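Local coordinates for serine proteinase inhibitor 1 (Myxoma virus, PDB 6BJ5), which inhibits serine proteases as a member of the poxvirus branch of the serpin family and is important in virulence, at residues 107-117 against 129-140. Sequence-based numbering, arbitrary orientation.
Sequences FNSENVKDVIN and PRVLDASLDRDT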
ATOM      1  N   PHE A 107       8.245   8.374 -24.843  1.00 36.85           N
ATOM      2  CA  PHE A 107       9.087   7.833 -23.783  1.00 53.28           C
ATOM      3  C   PHE A 107      10.587   7.856 -24.066  1.00 67.91           C
ATOM      4  O   PHE A 107      11.327   7.213 -23.313  1.00 76.22           O
ATOM      5  CB  PHE A 107       8.667   6.409 -23.415  1.00 42.16           C
ATOM      6  CG  PHE A 107       7.466   6.352 -22.505  1.00 42.74           C
ATOM      7  CD1 PHE A 107       7.600   6.730 -21.165  1.00 31.90           C
ATOM      8  CD2 PHE A 107       6.231   5.885 -22.953  1.00 43.32           C
ATOM      9  CE1 PHE A 107       6.532   6.689 -20.308  1.00 31.22           C
ATOM     10  CE2 PHE A 107       5.144   5.824 -22.082  1.00 37.81           C
ATOM     11  CZ  PHE A 107       5.296   6.235 -20.768  1.00 34.54           C
ATOM     12  N   ASN A 108      11.071   8.564 -25.085  1.00 77.94           N
ATOM     13  CA  ASN A 108      12.515   8.682 -25.274  1.00 82.92           C
ATOM     14  C   ASN A 108      13.023  10.082 -24.938  1.00 80.67           C
ATOM     15  O   ASN A 108      14.106  10.213 -24.353  1.00 88.78           O
ATOM     16  CB  ASN A 108      12.893   8.293 -26.717  1.00 91.21           C
ATOM     17  CG  ASN A 108      14.410   8.367 -27.004  1.00104.69           C
ATOM     18  OD1 ASN A 108      15.192   8.947 -26.251  1.00117.19           O
ATOM     19  ND2 ASN A 108      14.828   7.688 -28.065  1.00101.91           N
ATOM     20  N   SER A 109      12.234  11.126 -25.206  1.00 68.78           N
ATOM     21  CA  SER A 109      12.674  12.495 -24.949  1.00 71.07           C
ATOM     22  C   SER A 109      13.079  12.719 -23.495  1.00 68.89           C
ATOM     23  O   SER A 109      12.935  11.833 -22.644  1.00 67.27           O
ATOM     24  CB  SER A 109      11.580  13.491 -25.338  1.00 74.37           C
ATOM     25  OG  SER A 109      10.457  13.413 -24.473  1.00 75.52           O
ATOM     26  N   GLU A 110      13.582  13.912 -23.201  1.00 71.37           N
ATOM     27  CA  GLU A 110      14.148  14.191 -21.892  1.00 76.60           C
ATOM     28  C   GLU A 110      13.144  14.761 -20.906  1.00 86.93           C
ATOM     29  O   GLU A 110      13.246  14.482 -19.708  1.00 92.68           O
ATOM     30  CB  GLU A 110      15.326  15.153 -22.035  1.00 79.80           C
ATOM     31  CG  GLU A 110      16.319  14.725 -23.098  1.00 86.02           C
ATOM     32  CD  GLU A 110      17.761  14.960 -22.671  1.00 99.71           C
ATOM     33  OE1 GLU A 110      18.671  14.322 -23.239  1.00103.11           O
ATOM     34  OE2 GLU A 110      17.989  15.774 -21.750  1.00103.36           O
ATOM     35  N   ASN A 111      12.167  15.536 -21.371  1.00 92.19           N
ATOM     36  CA  ASN A 111      11.158  16.089 -20.483  1.00 97.37           C
ATOM     37  C   ASN A 111       9.941  15.173 -20.316  1.00 93.89           C
ATOM     38  O   ASN A 111       8.919  15.619 -19.780  1.00 99.45           O
ATOM     39  CB  ASN A 111      10.726  17.482 -20.964  1.00101.58           C
ATOM     40  CG  ASN A 111      10.342  17.512 -22.441  1.00103.75           C
ATOM     41  OD1 ASN A 111      11.139  17.159 -23.312  1.00106.93           O
ATOM     42  ND2 ASN A 111       9.117  17.945 -22.723  1.00102.48           N
ATOM     43  N   VAL A 112      10.027  13.906 -20.739  1.00 80.65           N
ATOM     44  CA  VAL A 112       8.905  12.989 -20.528  1.00 66.36           C
ATOM     45  C   VAL A 112       8.568  12.916 -19.040  1.00 52.17           C
ATOM     46  O   VAL A 112       7.410  13.081 -18.635  1.00 49.74           O
ATOM     47  CB  VAL A 112       9.198  11.603 -21.149  1.00 60.22           C
ATOM     48  CG1 VAL A 112      10.185  10.781 -20.333  1.00 59.34           C
ATOM     49  CG2 VAL A 112       7.916  10.816 -21.333  1.00 56.71           C
ATOM     50  N   LYS A 113       9.591  12.763 -18.202  1.00 47.52           N
ATOM     51  CA  LYS A 113       9.420  12.887 -16.761  1.00 47.88           C
ATOM     52  C   LYS A 113       8.771  14.206 -16.384  1.00 54.40           C
ATOM     53  O   LYS A 113       7.883  14.258 -15.525  1.00 52.15           O
ATOM     54  CB  LYS A 113      10.775  12.777 -16.097  1.00 47.50           C
ATOM     55  CG  LYS A 113      11.351  11.435 -16.186  1.00 55.39           C
ATOM     56  CD  LYS A 113      11.349  10.878 -14.867  1.00 62.29           C
ATOM     57  CE  LYS A 113      12.599  10.338 -14.597  1.00 65.28           C
ATOM     58  NZ  LYS A 113      12.859  10.389 -13.203  1.00 75.45           N
ATOM     59  N   ASP A 114       9.238  15.296 -16.992  1.00 71.71           N
ATOM     60  CA  ASP A 114       8.674  16.601 -16.678  1.00 82.12           C
ATOM     61  C   ASP A 114       7.206  16.659 -17.073  1.00 72.35           C
ATOM     62  O   ASP A 114       6.367  17.096 -16.281  1.00 71.36           O
ATOM     63  CB  ASP A 114       9.486  17.706 -17.361  1.00 87.31           C
ATOM     64  CG  ASP A 114      10.947  17.707 -16.923  1.00 86.20           C
ATOM     65  OD1 ASP A 114      11.248  17.111 -15.862  1.00 76.67           O
ATOM     66  OD2 ASP A 114      11.787  18.303 -17.637  1.00 88.43           O
ATOM     67  N   VAL A 115       6.875  16.175 -18.275  1.00 65.07           N
ATOM     68  CA  VAL A 115       5.477  16.120 -18.698  1.00 53.73           C
ATOM     69  C   VAL A 115       4.647  15.352 -17.685  1.00 51.33           C
ATOM     70  O   VAL A 115       3.538  15.767 -17.324  1.00 54.36           O
ATOM     71  CB  VAL A 115       5.345  15.485 -20.095  1.00 46.18           C
ATOM     72  CG1 VAL A 115       3.895  15.558 -20.551  1.00 46.19           C
ATOM     73  CG2 VAL A 115       6.269  16.155 -21.111  1.00 26.37           C
ATOM     74  N   ILE A 116       5.171  14.228 -17.198  1.00 48.61           N
ATOM     75  CA  ILE A 116       4.336  13.330 -16.409  1.00 49.09           C
ATOM     76  C   ILE A 116       4.204  13.825 -14.974  1.00 50.79           C
ATOM     77  O   ILE A 116       3.107  13.814 -14.402  1.00 61.13           O
ATOM     78  CB  ILE A 116       4.877  11.890 -16.496  1.00 42.53           C
ATOM     79  CG1 ILE A 116       4.658  11.353 -17.916  1.00 37.54           C
ATOM     80  CG2 ILE A 116       4.170  10.992 -15.486  1.00 34.03           C
ATOM     81  CD1 ILE A 116       5.459  10.118 -18.248  1.00 46.19           C
ATOM     82  N   ASN A 117       5.296  14.296 -14.376  1.00 57.21           N
ATOM     83  CA  ASN A 117       5.187  14.933 -13.068  1.00 59.59           C
ATOM     84  C   ASN A 117       4.368  16.219 -13.148  1.00 59.54           C
ATOM     85  O   ASN A 117       3.476  16.452 -12.319  1.00 64.70           O
ATOM     86  CB  ASN A 117       6.580  15.188 -12.505  1.00 62.66           C
ATOM     87  CG  ASN A 117       7.215  13.925 -11.956  1.00 69.26           C
ATOM     88  OD1 ASN A 117       6.855  13.458 -10.877  1.00 76.67           O
ATOM     89  ND2 ASN A 117       8.135  13.341 -12.720  1.00 70.56           N
ATOM     90  N   PRO A 129       5.307  12.817  -7.843  1.00 90.08           N
ATOM     91  CA  PRO A 129       6.128  11.707  -7.352  1.00 89.58           C
ATOM     92  C   PRO A 129       7.297  11.392  -8.272  1.00 87.37           C
ATOM     93  O   PRO A 129       7.249  10.382  -8.983  1.00 87.34           O
ATOM     94  CB  PRO A 129       5.130  10.548  -7.339  1.00 84.06           C
ATOM     95  CG  PRO A 129       4.285  10.822  -8.585  1.00 73.54           C
ATOM     96  CD  PRO A 129       4.232  12.338  -8.738  1.00 83.06           C
ATOM     97  N   ARG A 130       8.352  12.212  -8.274  1.00 90.36           N
ATOM     98  CA  ARG A 130       9.390  12.018  -9.282  1.00 94.52           C
ATOM     99  C   ARG A 130      10.297  10.821  -8.996  1.00 82.97           C
ATOM    100  O   ARG A 130      11.158  10.503  -9.833  1.00 65.23           O
ATOM    101  CB  ARG A 130      10.234  13.289  -9.438  1.00104.63           C
ATOM    102  CG  ARG A 130      10.675  13.490 -10.888  1.00116.20           C
ATOM    103  CD  ARG A 130      12.016  14.181 -11.067  1.00119.56           C
ATOM    104  NE  ARG A 130      12.185  14.578 -12.461  1.00115.23           N
ATOM    105  CZ  ARG A 130      13.157  14.146 -13.253  1.00111.29           C
ATOM    106  NH1 ARG A 130      14.065  13.308 -12.784  1.00109.26           N
ATOM    107  NH2 ARG A 130      13.217  14.557 -14.510  1.00106.99           N
ATOM    108  N   VAL A 131      10.092  10.125  -7.868  1.00 79.56           N
ATOM    109  CA  VAL A 131      10.838   8.918  -7.511  1.00 81.85           C
ATOM    110  C   VAL A 131      10.372   7.780  -8.429  1.00 78.69           C
ATOM    111  O   VAL A 131      10.089   6.658  -7.988  1.00 66.06           O
ATOM    112  CB  VAL A 131      10.656   8.606  -6.006  1.00 83.49           C
ATOM    113  CG1 VAL A 131      11.485   7.398  -5.542  1.00 86.57           C
ATOM    114  CG2 VAL A 131      11.016   9.824  -5.160  1.00 81.72           C
ATOM    115  N   LEU A 132      10.279   8.076  -9.726  1.00 77.39           N
ATOM    116  CA  LEU A 132       9.840   7.121 -10.731  1.00 67.43           C
ATOM    117  C   LEU A 132      10.852   6.998 -11.864  1.00 79.97           C
ATOM    118  O   LEU A 132      10.515   6.494 -12.939  1.00 77.18           O
ATOM    119  CB  LEU A 132       8.458   7.503 -11.278  1.00 56.01           C
ATOM    120  CG  LEU A 132       8.210   8.841 -12.013  1.00 60.19           C
ATOM    121  CD1 LEU A 132       8.493   8.755 -13.489  1.00 58.75           C
ATOM    122  CD2 LEU A 132       6.784   9.327 -11.852  1.00 54.53           C
ATOM    123  N   ASP A 133      12.090   7.465 -11.662  1.00 88.53           N
ATOM    124  CA  ASP A 133      13.120   7.166 -12.651  1.00 94.95           C
ATOM    125  C   ASP A 133      13.599   5.737 -12.544  1.00 86.61           C
ATOM    126  O   ASP A 133      14.163   5.205 -13.506  1.00 87.16           O
ATOM    127  CB  ASP A 133      14.332   8.084 -12.527  1.00108.12           C
ATOM    128  CG  ASP A 133      15.207   8.040 -13.775  1.00116.34           C
ATOM    129  OD1 ASP A 133      14.741   8.414 -14.872  1.00120.02           O
ATOM    130  OD2 ASP A 133      16.368   7.604 -13.668  1.00115.87           O
ATOM    131  N   ALA A 134      13.403   5.123 -11.382  1.00 77.22           N
ATOM    132  CA  ALA A 134      13.543   3.681 -11.262  1.00 70.65           C
ATOM    133  C   ALA A 134      12.760   2.930 -12.339  1.00 67.68           C
ATOM    134  O   ALA A 134      13.170   1.841 -12.756  1.00 72.01           O
ATOM    135  CB  ALA A 134      13.103   3.236  -9.869  1.00 64.19           C
ATOM    136  N   SER A 135      11.647   3.497 -12.820  1.00 60.24           N
ATOM    137  CA  SER A 135      10.694   2.745 -13.623  1.00 52.10           C
ATOM    138  C   SER A 135      10.603   3.148 -15.093  1.00 53.41           C
ATOM    139  O   SER A 135      10.007   2.400 -15.875  1.00 49.17           O
ATOM    140  CB  SER A 135       9.299   2.908 -12.988  1.00 42.71           C
ATOM    141  OG  SER A 135       8.405   1.880 -13.352  1.00 56.06           O
ATOM    142  N   LEU A 136      11.232   4.238 -15.520  1.00 56.96           N
ATOM    143  CA  LEU A 136      11.181   4.647 -16.924  1.00 47.40           C
ATOM    144  C   LEU A 136      12.481   4.291 -17.618  1.00 48.95           C
ATOM    145  O   LEU A 136      13.541   4.834 -17.298  1.00 53.29           O
ATOM    146  CB  LEU A 136      10.859   6.122 -17.103  1.00 34.96           C
ATOM    147  CG  LEU A 136       9.398   6.335 -16.729  1.00 43.37           C
ATOM    148  CD1 LEU A 136       9.016   7.807 -16.754  1.00 48.89           C
ATOM    149  CD2 LEU A 136       8.486   5.488 -17.598  1.00 39.59           C
ATOM    150  N   ASP A 137      12.397   3.299 -18.470  1.00 51.56           N
ATOM    151  CA  ASP A 137      13.436   2.893 -19.395  1.00 55.84           C
ATOM    152  C   ASP A 137      13.300   3.776 -20.652  1.00 61.08           C
ATOM    153  O   ASP A 137      12.513   4.724 -20.676  1.00 63.46           O
ATOM    154  CB  ASP A 137      13.272   1.376 -19.566  1.00 65.21           C
ATOM    155  CG  ASP A 137      13.910   0.836 -20.789  1.00 82.65           C
ATOM    156  OD1 ASP A 137      15.138   0.627 -20.780  1.00 97.21           O
ATOM    157  OD2 ASP A 137      13.168   0.583 -21.755  1.00 84.67           O
ATOM    158  N   ARG A 138      14.054   3.506 -21.713  1.00 69.65           N
ATOM    159  CA  ARG A 138      13.854   4.204 -22.979  1.00 70.71           C
ATOM    160  C   ARG A 138      13.041   3.408 -23.991  1.00 64.73           C
ATOM    161  O   ARG A 138      12.580   3.968 -24.978  1.00 46.44           O
ATOM    162  CB  ARG A 138      15.206   4.574 -23.598  1.00 79.30           C
ATOM    163  CG  ARG A 138      15.540   6.051 -23.497  1.00 89.52           C
ATOM    164  CD  ARG A 138      16.862   6.380 -24.167  1.00 99.25           C
ATOM    165  NE  ARG A 138      16.877   7.744 -24.683  1.00105.63           N
ATOM    166  CZ  ARG A 138      17.170   8.807 -23.946  1.00106.67           C
ATOM    167  NH1 ARG A 138      17.155  10.018 -24.485  1.00102.89           N
ATOM    168  NH2 ARG A 138      17.472   8.649 -22.666  1.00110.18           N
ATOM    169  N   ASP A 139      12.785   2.147 -23.683  1.00 69.85           N
ATOM    170  CA  ASP A 139      11.945   1.314 -24.521  1.00 70.97           C
ATOM    171  C   ASP A 139      10.561   1.204 -23.867  1.00 71.96           C
ATOM    172  O   ASP A 139       9.755   0.362 -24.263  1.00 95.68           O
ATOM    173  CB  ASP A 139      12.562  -0.075 -24.694  1.00 91.27           C
ATOM    174  CG  ASP A 139      13.933  -0.025 -25.341  1.00113.72           C
ATOM    175  OD1 ASP A 139      14.540  -1.101 -25.533  1.00125.08           O
ATOM    176  OD2 ASP A 139      14.402   1.087 -25.658  1.00118.44           O
ATOM    177  N   THR A 140      10.291   2.035 -22.855  1.00 57.97           N
ATOM    178  CA  THR A 140       9.037   1.944 -22.145  1.00 43.85           C
ATOM    179  C   THR A 140       7.922   2.469 -23.060  1.00 43.05           C
ATOM    180  O   THR A 140       8.050   3.539 -23.637  1.00 50.11           O
ATOM    181  CB  THR A 140       9.143   2.711 -20.818  1.00 37.66           C
ATOM    182  OG1 THR A 140       9.872   1.923 -19.843  1.00 47.48           O
ATOM    183  CG2 THR A 140       7.791   3.266 -20.360  1.00 34.08           C
TER
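Apolar contacts join Phe107 and helix 112-120 to the loop 129-140. Thr140 CG2 sits over one face of the Phe107 ring in a CH-pi contact, 3.6 Å from the ring centroid and 11° off its normal. A chi1 of -78° sets Thr140 OG1 beside the backbone N and turns CG2 to the ring. Leu136 splits its two methyls: CD2 reaches Phe107 CE1 at 3.6 Å, and CD1 meets Ile116 CD1 more loosely. Phe107 and Ile116 also touch Phe79 of strand 73-81. Farther along, Leu132 CD1 packs on Lys113 CD at 3.8 Å. The aliphatic part of Lys113 also packs on Arg130, with CD over one guanidinium face.

Polar contacts lie at both ends. Arg138, extended from CG to NE, brings NE to 2.6 Å and NH1 to 2.8 Å from Asn108 OD1. Both bonds are weak, because the N-H groups point poorly. At the other end Arg130 NH2 makes a weak, long salt bridge to Asp114 OD1 (3.5 Å), which lies at the guanidinium edge. The Lys113 amine lies near Asp133, but a pairing there is doubtful, since the modelled atoms crowd.

Asn117 ND2 donates to Lys113 O at 3.0 Å, one turn back. That carbonyl also takes the helical bond from Asn117 N. This is consistent with holding the amide where ND2 lies by Arg130 CG and OD1 by Arg130 CA.

In serpin terms, helix 112-120 corresponds to helix F, and this loop returns from it into strand 142-153 of the large sheet A. Strand 305-314 lies beside 142-153, consistent with an inserted reactive-centre loop.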